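Lovastatin nonaketide synthase, polyketide synthase component (Aspergillus terreus, PDB 7CPX) catalyses, as a dimeric multidomain synthase working with the partner protein LovC, the iterative assembly of dihydromonacolin L from nine malonyl-CoA units for lovastatin biosynthesis. Local coordinates at residues 1003-1007 with 1165-1169; 1015-1021 with 1082-1088; 1546-1552 with 1580-1586. The protein carries 2 engineered substitutions. All coordinates share one frame; numbering follows the deposited sequence.

Interaction 1 (1003-1007 with 1165-1169); sequences MEAAL and PLLLH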
loop_
_atom_site.group_PDB
_atom_site.type_symbol
_atom_site.label_atom_id
_atom_site.label_comp_id
_atom_site.label_asym_id
_atom_site.label_seq_id
_atom_site.Cartn_x
_atom_site.Cartn_y
_atom_site.Cartn_z
ATOM N N MET A 1003 -7.107 10.359 -11.709
ATOM C CA MET A 1003 -8.420 10.976 -11.554
ATOM C C MET A 1003 -9.462 9.960 -11.099
ATOM O O MET A 1003 -10.328 10.276 -10.276
ATOM C CB MET A 1003 -8.841 11.644 -12.862
ATOM C CG MET A 1003 -7.965 12.826 -13.229
ATOM S SD MET A 1003 -8.715 13.961 -14.406
ATOM C CE MET A 1003 -7.548 15.318 -14.326
ATOM N N GLU A 1004 -9.394 8.733 -11.616
ATOM C CA GLU A 1004 -10.304 7.692 -11.154
ATOM C C GLU A 1004 -10.022 7.326 -9.704
ATOM O O GLU A 1004 -10.949 7.042 -8.937
ATOM C CB GLU A 1004 -10.192 6.463 -12.052
ATOM C CG GLU A 1004 -10.702 6.692 -13.462
ATOM C CD GLU A 1004 -12.192 6.966 -13.505
ATOM O OE1 GLU A 1004 -12.874 6.705 -12.492
ATOM O OE2 GLU A 1004 -12.680 7.447 -14.548
ATOM N N ALA A 1005 -8.747 7.324 -9.311
ATOM C CA ALA A 1005 -8.411 7.118 -7.910
ATOM C C ALA A 1005 -8.998 8.222 -7.048
ATOM O O ALA A 1005 -9.495 7.964 -5.947
ATOM C CB ALA A 1005 -6.894 7.058 -7.739
ATOM N N ALA A 1006 -8.942 9.462 -7.530
ATOM C CA ALA A 1006 -9.562 10.567 -6.810
ATOM C C ALA A 1006 -11.062 10.352 -6.674
ATOM O O ALA A 1006 -11.641 10.600 -5.609
ATOM C CB ALA A 1006 -9.272 11.884 -7.529
ATOM N N LEU A 1007 -11.710 9.896 -7.747
ATOM C CA LEU A 1007 -13.139 9.604 -7.681
ATOM C C LEU A 1007 -13.432 8.550 -6.624
ATOM O O LEU A 1007 -14.356 8.697 -5.818
ATOM C CB LEU A 1007 -13.649 9.125 -9.040
ATOM C CG LEU A 1007 -13.760 10.111 -10.201
ATOM C CD1 LEU A 1007 -14.730 9.557 -11.233
ATOM C CD2 LEU A 1007 -14.200 11.483 -9.736
ATOM N N PRO A 1165 -19.442 4.888 -16.569
ATOM C CA PRO A 1165 -18.404 5.511 -17.392
ATOM C C PRO A 1165 -17.271 6.080 -16.553
ATOM O O PRO A 1165 -17.427 6.383 -15.369
ATOM C CB PRO A 1165 -19.161 6.624 -18.125
ATOM C CG PRO A 1165 -20.242 7.003 -17.185
ATOM C CD PRO A 1165 -20.644 5.737 -16.470
ATOM N N LEU A 1166 -16.118 6.221 -17.196
ATOM C CA LEU A 1166 -14.963 6.855 -16.583
ATOM C C LEU A 1166 -14.930 8.339 -16.929
ATOM O O LEU A 1166 -15.592 8.802 -17.860
ATOM C CB LEU A 1166 -13.667 6.185 -17.042
ATOM C CG LEU A 1166 -13.280 4.891 -16.322
ATOM C CD1 LEU A 1166 -14.312 3.804 -16.558
ATOM C CD2 LEU A 1166 -11.902 4.432 -16.768
ATOM N N LEU A 1167 -14.142 9.087 -16.156
ATOM C CA LEU A 1167 -14.001 10.515 -16.414
ATOM C C LEU A 1167 -13.477 10.764 -17.819
ATOM O O LEU A 1167 -14.043 11.560 -18.577
ATOM C CB LEU A 1167 -13.062 11.141 -15.385
ATOM C CG LEU A 1167 -13.569 11.162 -13.948
ATOM C CD1 LEU A 1167 -12.487 11.671 -13.017
ATOM C CD2 LEU A 1167 -14.816 12.020 -13.849
ATOM N N LEU A 1168 -12.395 10.085 -18.184
ATOM C CA LEU A 1168 -11.745 10.285 -19.466
ATOM C C LEU A 1168 -11.352 8.945 -20.056
ATOM O O LEU A 1168 -10.876 8.058 -19.343
ATOM C CB LEU A 1168 -10.494 11.159 -19.329
ATOM C CG LEU A 1168 -10.699 12.662 -19.175
ATOM C CD1 LEU A 1168 -9.409 13.315 -18.714
ATOM C CD2 LEU A 1168 -11.158 13.270 -20.483
ATOM N N HIS A 1169 -11.552 8.807 -21.356
ATOM C CA HIS A 1169 -10.899 7.745 -22.095
ATOM C C HIS A 1169 -9.462 8.181 -22.349
ATOM O O HIS A 1169 -9.247 9.187 -23.035
ATOM C CB HIS A 1169 -11.629 7.483 -23.404
ATOM C CG HIS A 1169 -11.147 6.276 -24.149
ATOM N ND1 HIS A 1169 -9.908 5.710 -23.943
ATOM C CD2 HIS A 1169 -11.746 5.526 -25.106
ATOM C CE1 HIS A 1169 -9.762 4.668 -24.740
ATOM N NE2 HIS A 1169 -10.864 4.533 -25.456
#

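Interaction 2 (1015-1021 with 1082-1088); sequences KQVKLLE and LALTIED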
loop_
_atom_site.group_PDB
_atom_site.type_symbol
_atom_site.label_atom_id
_atom_site.label_comp_id
_atom_site.label_asym_id
_atom_site.label_seq_id
_atom_site.Cartn_x
_atom_site.Cartn_y
_atom_site.Cartn_z
ATOM N N LYS A 1015 -18.028 11.755 -0.892
ATOM C CA LYS A 1015 -17.869 13.088 -1.449
ATOM C C LYS A 1015 -18.004 13.035 -2.963
ATOM O O LYS A 1015 -17.556 12.079 -3.604
ATOM C CB LYS A 1015 -16.507 13.678 -1.077
ATOM C CG LYS A 1015 -16.237 13.747 0.414
ATOM C CD LYS A 1015 -17.220 14.661 1.120
ATOM C CE LYS A 1015 -16.817 14.899 2.563
ATOM N NZ LYS A 1015 -17.800 15.754 3.279
ATOM N N GLN A 1016 -18.629 14.063 -3.531
ATOM C CA GLN A 1016 -18.687 14.245 -4.975
ATOM C C GLN A 1016 -17.694 15.334 -5.355
ATOM O O GLN A 1016 -17.760 16.450 -4.830
ATOM C CB GLN A 1016 -20.096 14.616 -5.435
ATOM C CG GLN A 1016 -20.200 14.848 -6.936
ATOM C CD GLN A 1016 -21.624 15.068 -7.403
ATOM O OE1 GLN A 1016 -22.546 15.166 -6.594
ATOM N NE2 GLN A 1016 -21.810 15.147 -8.714
ATOM N N VAL A 1017 -16.782 15.009 -6.266
ATOM C CA VAL A 1017 -15.726 15.936 -6.660
ATOM C C VAL A 1017 -16.314 16.954 -7.629
ATOM O O VAL A 1017 -16.657 16.622 -8.765
ATOM C CB VAL A 1017 -14.531 15.201 -7.281
ATOM C CG1 VAL A 1017 -13.714 14.527 -6.206
ATOM C CG2 VAL A 1017 -14.996 14.174 -8.292
ATOM N N LYS A 1018 -16.438 18.202 -7.175
ATOM C CA LYS A 1018 -16.836 19.273 -8.080
ATOM C C LYS A 1018 -15.727 19.587 -9.072
ATOM O O LYS A 1018 -16.004 19.936 -10.225
ATOM C CB LYS A 1018 -17.196 20.527 -7.282
ATOM C CG LYS A 1018 -18.215 20.311 -6.168
ATOM C CD LYS A 1018 -19.607 20.772 -6.572
ATOM C CE LYS A 1018 -20.175 19.926 -7.698
ATOM N NZ LYS A 1018 -21.567 20.327 -8.037
ATOM N N LEU A 1019 -14.475 19.464 -8.641
ATOM C CA LEU A 1019 -13.324 19.774 -9.475
ATOM C C LEU A 1019 -12.182 18.845 -9.093
ATOM O O LEU A 1019 -12.068 18.437 -7.935
ATOM C CB LEU A 1019 -12.901 21.236 -9.309
ATOM C CG LEU A 1019 -12.871 22.088 -10.575
ATOM C CD1 LEU A 1019 -12.593 23.535 -10.225
ATOM C CD2 LEU A 1019 -11.826 21.559 -11.527
ATOM N N LEU A 1020 -11.315 18.538 -10.062
ATOM C CA LEU A 1020 -10.251 17.550 -9.859
ATOM C C LEU A 1020 -8.982 18.052 -10.546
ATOM O O LEU A 1020 -8.801 17.857 -11.748
ATOM C CB LEU A 1020 -10.690 16.196 -10.400
ATOM C CG LEU A 1020 -9.946 14.944 -9.940
ATOM C CD1 LEU A 1020 -10.609 13.718 -10.538
ATOM C CD2 LEU A 1020 -8.484 14.996 -10.327
ATOM N N GLU A 1021 -8.111 18.706 -9.783
ATOM C CA GLU A 1021 -6.820 19.140 -10.288
ATOM C C GLU A 1021 -5.775 18.063 -10.034
ATOM O O GLU A 1021 -5.841 17.328 -9.049
ATOM C CB GLU A 1021 -6.371 20.439 -9.616
ATOM C CG GLU A 1021 -7.424 21.533 -9.543
ATOM C CD GLU A 1021 -7.037 22.644 -8.588
ATOM O OE1 GLU A 1021 -5.863 22.682 -8.164
ATOM O OE2 GLU A 1021 -7.906 23.477 -8.256
ATOM N N LEU A 1082 -3.182 15.411 -6.206
ATOM C CA LEU A 1082 -4.557 15.627 -6.626
ATOM C C LEU A 1082 -5.214 16.601 -5.662
ATOM O O LEU A 1082 -5.154 16.407 -4.446
ATOM C CB LEU A 1082 -5.340 14.315 -6.659
ATOM C CG LEU A 1082 -4.900 13.286 -7.697
ATOM C CD1 LEU A 1082 -4.918 11.892 -7.107
ATOM C CD2 LEU A 1082 -5.807 13.349 -8.906
ATOM N N ALA A 1083 -5.841 17.635 -6.205
ATOM C CA ALA A 1083 -6.583 18.617 -5.426
ATOM C C ALA A 1083 -8.044 18.509 -5.835
ATOM O O ALA A 1083 -8.420 18.924 -6.935
ATOM C CB ALA A 1083 -6.043 20.026 -5.652
ATOM N N LEU A 1084 -8.859 17.943 -4.959
ATOM C CA LEU A 1084 -10.268 17.715 -5.229
ATOM C C LEU A 1084 -11.082 18.780 -4.511
ATOM O O LEU A 1084 -10.997 18.910 -3.286
ATOM C CB LEU A 1084 -10.696 16.324 -4.763
ATOM C CG LEU A 1084 -10.190 15.086 -5.505
ATOM C CD1 LEU A 1084 -8.690 15.124 -5.707
ATOM C CD2 LEU A 1084 -10.580 13.848 -4.719
ATOM N N THR A 1085 -11.848 19.549 -5.279
ATOM C CA THR A 1085 -12.898 20.397 -4.733
ATOM C C THR A 1085 -14.168 19.562 -4.691
ATOM O O THR A 1085 -14.665 19.134 -5.739
ATOM C CB THR A 1085 -13.092 21.650 -5.584
ATOM O OG1 THR A 1085 -11.858 22.376 -5.659
ATOM C CG2 THR A 1085 -14.170 22.546 -4.991
ATOM N N ILE A 1086 -14.689 19.334 -3.484
ATOM C CA ILE A 1086 -15.660 18.282 -3.231
ATOM C C ILE A 1086 -16.893 18.853 -2.547
ATOM O O ILE A 1086 -16.887 19.964 -2.012
ATOM C CB ILE A 1086 -15.059 17.156 -2.365
ATOM C CG1 ILE A 1086 -14.281 17.757 -1.190
ATOM C CG2 ILE A 1086 -14.163 16.274 -3.202
ATOM C CD1 ILE A 1086 -13.796 16.740 -0.187
ATOM N N GLU A 1087 -17.962 18.061 -2.574
ATOM C CA GLU A 1087 -19.189 18.343 -1.849
ATOM C C GLU A 1087 -19.696 17.048 -1.229
ATOM O O GLU A 1087 -19.275 15.949 -1.599
ATOM C CB GLU A 1087 -20.255 18.962 -2.764
ATOM C CG GLU A 1087 -20.708 18.058 -3.899
ATOM C CD GLU A 1087 -21.782 18.700 -4.754
ATOM O OE1 GLU A 1087 -22.163 19.854 -4.463
ATOM O OE2 GLU A 1087 -22.245 18.054 -5.716
ATOM N N ASP A 1088 -20.617 17.186 -0.274
ATOM C CA ASP A 1088 -21.082 16.030 0.483
ATOM C C ASP A 1088 -21.812 15.013 -0.385
ATOM O O ASP A 1088 -21.975 13.862 0.039
ATOM C CB ASP A 1088 -21.997 16.481 1.622
ATOM C CG ASP A 1088 -23.212 17.243 1.129
ATOM O OD1 ASP A 1088 -23.311 17.484 -0.093
ATOM O OD2 ASP A 1088 -24.071 17.600 1.963
#

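Interaction 3 (1546-1552 with 1580-1586); sequences ILEITHK and FVSFDRW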
loop_
_atom_site.group_PDB
_atom_site.type_symbol
_atom_site.label_atom_id
_atom_site.label_comp_id
_atom_site.label_asym_id
_atom_site.label_seq_id
_atom_site.Cartn_x
_atom_site.Cartn_y
_atom_site.Cartn_z
ATOM N N ILE A 1546 51.251 15.795 -52.644
ATOM C CA ILE A 1546 52.463 15.144 -52.163
ATOM C C ILE A 1546 53.172 16.086 -51.204
ATOM O O ILE A 1546 53.549 17.201 -51.588
ATOM C CB ILE A 1546 53.391 14.751 -53.323
ATOM C CG1 ILE A 1546 52.682 13.790 -54.279
ATOM C CG2 ILE A 1546 54.673 14.127 -52.793
ATOM C CD1 ILE A 1546 51.875 14.481 -55.358
ATOM N N LEU A 1547 53.353 15.641 -49.961
ATOM C CA LEU A 1547 54.326 16.227 -49.049
ATOM C C LEU A 1547 55.548 15.324 -49.056
ATOM O O LEU A 1547 55.450 14.145 -48.698
ATOM C CB LEU A 1547 53.772 16.349 -47.629
ATOM C CG LEU A 1547 52.551 17.235 -47.391
ATOM C CD1 LEU A 1547 51.285 16.400 -47.342
ATOM C CD2 LEU A 1547 52.735 18.026 -46.104
ATOM N N GLU A 1548 56.692 15.860 -49.470
ATOM C CA GLU A 1548 57.878 15.024 -49.579
ATOM C C GLU A 1548 59.120 15.899 -49.577
ATOM O O GLU A 1548 59.058 17.110 -49.808
ATOM C CB GLU A 1548 57.827 14.157 -50.844
ATOM C CG GLU A 1548 58.791 12.976 -50.849
ATOM C CD GLU A 1548 58.602 12.056 -49.657
ATOM O OE1 GLU A 1548 59.041 12.418 -48.545
ATOM O OE2 GLU A 1548 58.010 10.971 -49.831
ATOM N N ILE A 1549 60.257 15.255 -49.310
ATOM C CA ILE A 1549 61.533 15.953 -49.268
ATOM C C ILE A 1549 61.888 16.470 -50.655
ATOM O O ILE A 1549 61.658 15.800 -51.671
ATOM C CB ILE A 1549 62.631 15.021 -48.726
ATOM C CG1 ILE A 1549 62.706 13.733 -49.555
ATOM C CG2 ILE A 1549 62.370 14.700 -47.264
ATOM C CD1 ILE A 1549 63.931 12.887 -49.269
ATOM N N THR A 1550 62.446 17.677 -50.702
ATOM C CA THR A 1550 62.897 18.272 -51.949
ATOM C C THR A 1550 63.979 19.294 -51.635
ATOM O O THR A 1550 64.097 19.766 -50.503
ATOM C CB THR A 1550 61.736 18.927 -52.712
ATOM O OG1 THR A 1550 62.221 19.510 -53.926
ATOM C CG2 THR A 1550 61.069 20.002 -51.868
ATOM N N HIS A 1551 64.777 19.620 -52.650
ATOM C CA HIS A 1551 65.782 20.680 -52.565
ATOM C C HIS A 1551 66.597 20.566 -51.273
ATOM O O HIS A 1551 66.536 21.410 -50.379
ATOM C CB HIS A 1551 65.116 22.055 -52.679
ATOM C CG HIS A 1551 64.502 22.313 -54.017
ATOM N ND1 HIS A 1551 65.246 22.681 -55.119
ATOM C CD2 HIS A 1551 63.216 22.253 -54.435
ATOM C CE1 HIS A 1551 64.443 22.838 -56.156
ATOM N NE2 HIS A 1551 63.207 22.583 -55.768
ATOM N N LYS A 1552 67.363 19.478 -51.204
ATOM C CA LYS A 1552 68.140 19.178 -50.009
ATOM C C LYS A 1552 68.985 20.374 -49.588
ATOM O O LYS A 1552 69.478 21.141 -50.418
ATOM C CB LYS A 1552 69.057 17.977 -50.252
ATOM C CG LYS A 1552 69.632 17.387 -48.977
ATOM C CD LYS A 1552 70.604 16.258 -49.268
ATOM C CE LYS A 1552 71.165 15.669 -47.984
ATOM N NZ LYS A 1552 72.193 14.624 -48.246
ATOM N N PHE A 1580 66.184 13.927 -52.736
ATOM C CA PHE A 1580 65.442 15.131 -52.395
ATOM C C PHE A 1580 64.965 15.769 -53.689
ATOM O O PHE A 1580 65.419 16.853 -54.068
ATOM C CB PHE A 1580 66.308 16.105 -51.598
ATOM C CG PHE A 1580 66.519 15.701 -50.169
ATOM C CD1 PHE A 1580 67.324 14.621 -49.848
ATOM C CD2 PHE A 1580 65.926 16.416 -49.146
ATOM C CE1 PHE A 1580 67.520 14.255 -48.531
ATOM C CE2 PHE A 1580 66.115 16.055 -47.830
ATOM C CZ PHE A 1580 66.916 14.975 -47.520
ATOM N N VAL A 1581 64.050 15.083 -54.371
ATOM C CA VAL A 1581 63.638 15.437 -55.722
ATOM C C VAL A 1581 63.243 16.906 -55.770
ATOM O O VAL A 1581 62.363 17.350 -55.025
ATOM C CB VAL A 1581 62.481 14.533 -56.188
ATOM C CG1 VAL A 1581 62.064 14.882 -57.600
ATOM C CG2 VAL A 1581 62.884 13.067 -56.099
ATOM N N SER A 1582 63.906 17.672 -56.633
ATOM C CA SER A 1582 63.504 19.050 -56.864
ATOM C C SER A 1582 62.129 19.081 -57.518
ATOM O O SER A 1582 61.725 18.138 -58.204
ATOM C CB SER A 1582 64.525 19.763 -57.749
ATOM O OG SER A 1582 64.679 19.089 -58.986
ATOM N N PHE A 1583 61.399 20.178 -57.302
ATOM C CA PHE A 1583 60.068 20.272 -57.889
ATOM C C PHE A 1583 60.115 20.125 -59.404
ATOM O O PHE A 1583 59.134 19.676 -60.002
ATOM C CB PHE A 1583 59.390 21.589 -57.494
ATOM C CG PHE A 1583 59.985 22.809 -58.139
ATOM C CD1 PHE A 1583 59.612 23.190 -59.418
ATOM C CD2 PHE A 1583 60.895 23.593 -57.452
ATOM C CE1 PHE A 1583 60.153 24.317 -60.005
ATOM C CE2 PHE A 1583 61.437 24.721 -58.035
ATOM C CZ PHE A 1583 61.066 25.084 -59.313
ATOM N N ASP A 1584 61.239 20.474 -60.035
ATOM C CA ASP A 1584 61.388 20.248 -61.470
ATOM C C ASP A 1584 61.493 18.759 -61.782
ATOM O O ASP A 1584 60.805 18.248 -62.676
ATOM C CB ASP A 1584 62.618 20.993 -61.986
ATOM C CG ASP A 1584 62.593 22.468 -61.639
ATOM O OD1 ASP A 1584 62.751 22.800 -60.445
ATOM O OD2 ASP A 1584 62.419 23.295 -62.559
ATOM N N ARG A 1585 62.350 18.040 -61.054
ATOM C CA ARG A 1585 62.435 16.598 -61.257
ATOM C C ARG A 1585 61.181 15.900 -60.751
ATOM O O ARG A 1585 60.781 14.867 -61.303
ATOM C CB ARG A 1585 63.678 16.034 -60.571
ATOM C CG ARG A 1585 63.857 14.535 -60.781
ATOM C CD ARG A 1585 65.263 14.076 -60.432
ATOM N NE ARG A 1585 65.482 12.681 -60.794
ATOM C CZ ARG A 1585 65.293 11.647 -59.983
ATOM N NH1 ARG A 1585 64.888 11.811 -58.734
ATOM N NH2 ARG A 1585 65.517 10.418 -60.436
ATOM N N TRP A 1586 60.548 16.446 -59.710
ATOM C CA TRP A 1586 59.224 15.969 -59.329
ATOM C C TRP A 1586 58.273 16.061 -60.508
ATOM O O TRP A 1586 57.545 15.114 -60.807
ATOM C CB TRP A 1586 58.676 16.782 -58.157
ATOM C CG TRP A 1586 58.965 16.216 -56.808
ATOM C CD1 TRP A 1586 59.710 16.792 -55.825
ATOM C CD2 TRP A 1586 58.505 14.965 -56.283
ATOM N NE1 TRP A 1586 59.747 15.978 -54.720
ATOM C CE2 TRP A 1586 59.015 14.849 -54.976
ATOM C CE3 TRP A 1586 57.713 13.931 -56.792
ATOM C CZ2 TRP A 1586 58.762 13.741 -54.172
ATOM C CZ3 TRP A 1586 57.462 12.832 -55.991
ATOM C CH2 TRP A 1586 57.985 12.746 -54.696
#

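Interaction 1 (1003-1007 with 1165-1169)
L1167 reaches from its loop to helix 995-1012 and meets three residues there. Followed outward, its CB is already 3.8 Å from OE2 of E1004. At the branch point, CG of L1167 lies 3.4 Å from CD1 of L1007, the two side chains approaching tip to tip. CD1 of L1167 then settles between two helix residues, 3.5 Å from CG of L1007 and 3.6 Å from CB of M1003. Its other methyl, CD2, stays on the L1007 side, 3.6 Å from CD1 of that residue. M1003 and L1007, one helical turn apart, thus share a single leucine, and the extended M1003 chain runs on to bring SD near CD1 of L1168.

One polar bond crosses this apolar surface. The backbone N of L1167 donates to OE2 of E1004 over 2.7 Å, with an N-H...O angle of 157° and the donor nearly in line with the C-O bond. A bend at chi2 (-65°) turns the E1004 carboxylate out of its helix and into the loop. The E1004 side chain crosses that of L1166 at about a right angle, its CD 3.7 Å from CG of L1166. OE1 of the same carboxylate receives a weak bond from H953, which together with L1167 N gives both oxygens of this buried group a donor.

L1007 also packs on V1017 and L1167 on L1206, which continues the apolar layer onto the neighbouring strands. At the end of the loop, H1169 takes the N-cap position of helix 1170-1184, on which D1174, the predicted proton donor of dehydration, is carried. The arrangement belongs to the double-hotdog dehydratase fold: the long helix of the N-terminal hotdog is joined here to the loop that leads into the C-terminal hotdog's helix.

Interaction 2 (1015-1021 with 1082-1088)
The flat carboxylate of E1087 has the aliphatic part of K1018 over one face and the Q1016 side chain beside its OE2 edge, close to its plane. CD of K1018 lies 3.5 Å from CD of E1087, and CE follows at nearly the same height, and NZ, still above the same face, comes to 3.3 Å from OE2 of E1087. That is a weak, long salt bridge, reached because the lysine chain bends at both chi2 and chi3. Q1016 and E1087 point the same way from neighbouring strands, with amide and carboxylate planes turned 63° apart.

Beneath these groups the backbones run antiparallel. Q1016 and E1087 form a hydrogen-bonded pair, Q1016 N to E1087 O measuring 2.8 Å, and E1021 and A1083 form another. Between them the register slips by one residue: K1018 and L1019 both stand opposite T1085, a classic beta bulge. L1019 N bonds to T1085 O at 2.9 Å.

This pairing joins strands 1016-1027 and 1075-1087 of the N-terminal hotdog, whose sheet wraps round the long helix 995-1012. V1017, L1020, L1084 and I1086 point to the helix face of the sheet. CG1 of V1017 is the meeting point, 3.5 Å from CG2 of I1086 and equally 3.5 Å from CD2 of L1084. L1020 and L1082 run side by side, their CD2 methyls 3.4 Å apart, while A1006 of the helix packs on L1084.

L1019, E1021, A1083 and T1085 face the other way. OE1 of E1021 lies 3.7 Å from CB of A1083, but the charge of this glutamate is engaged elsewhere: OE2 makes a salt bridge to R2015 of the second subunit, whose side chain also packs on L1019 and T1085.

Interaction 3 (1546-1552 with 1580-1586)
K1552 and I1549 hold the ring of F1580 between them, and their torsions explain how. The K1552 chain is fully extended, with CG trans to the backbone N (chi1 -165°), and it runs across one face of the ring, CG standing 3.6 Å from the centroid. In I1549, CG1 falls between N and the carbonyl carbon (chi1 55°), which carries CD1 over the opposite face, 3.7 Å from the F1580 centroid. Both carbons sit over the ring centre, two CH-pi contacts that sandwich the phenyl group and would restrict its tilt; NZ of K1552 continues to a salt bridge with E1324.

W1586 meets the first segment mostly with its edge. CZ2 of W1586 lies 3.4 Å from CG of E1548, and the carboxylate is nearly coplanar with the indole, 10° apart. That carboxylate is tied down on both oxygens, OE1 taking I1549 N on its anti lone pair and OE2 taking H1522 N. Over a face of the indole comes CG2 of I1546, 4.1 Å from CH2 of W1586.

The backbones are linked by a weak bond, H1551 N to F1580 O at 3.2 Å. The H1551 ring receives CB of S1582 over a face, 3.9 Å from its centroid. OG of S1582 in turn accepts R1585 N, capping the helix.

Strand 1542-1547 runs between 1512-1518 and antiparallel 1614-1618, an order consistent with a class I methyltransferase sheet. Helix 1583-1592 leans on the segment leaving that strand, its W1586 packed also against F1615 and helix 1527-1537.

Overall arrangement
Interactions 1 and 2 belong to one dehydratase core: interaction 1 lies on helix 995-1012, which leads directly into strand 1016-1027, and the strands of interaction 2 pack against it. They touch through L1007 against V1017 and L1167 against L1020, their centres about 12 Å apart. Interaction 1 is buried, with one backbone-to-carboxylate bond amid leucine and methionine side chains; interaction 2 is a partly buried strand pairing, apolar toward the helix and mixed on the other face, where R2015 of the second subunit arrives. Interaction 3 is remote, its nearest atoms about 66 Å from interaction 1 and about 68 Å from interaction 2. Also buried, it joins a strand end to a helix start chiefly through aromatic rings and CH-pi contacts.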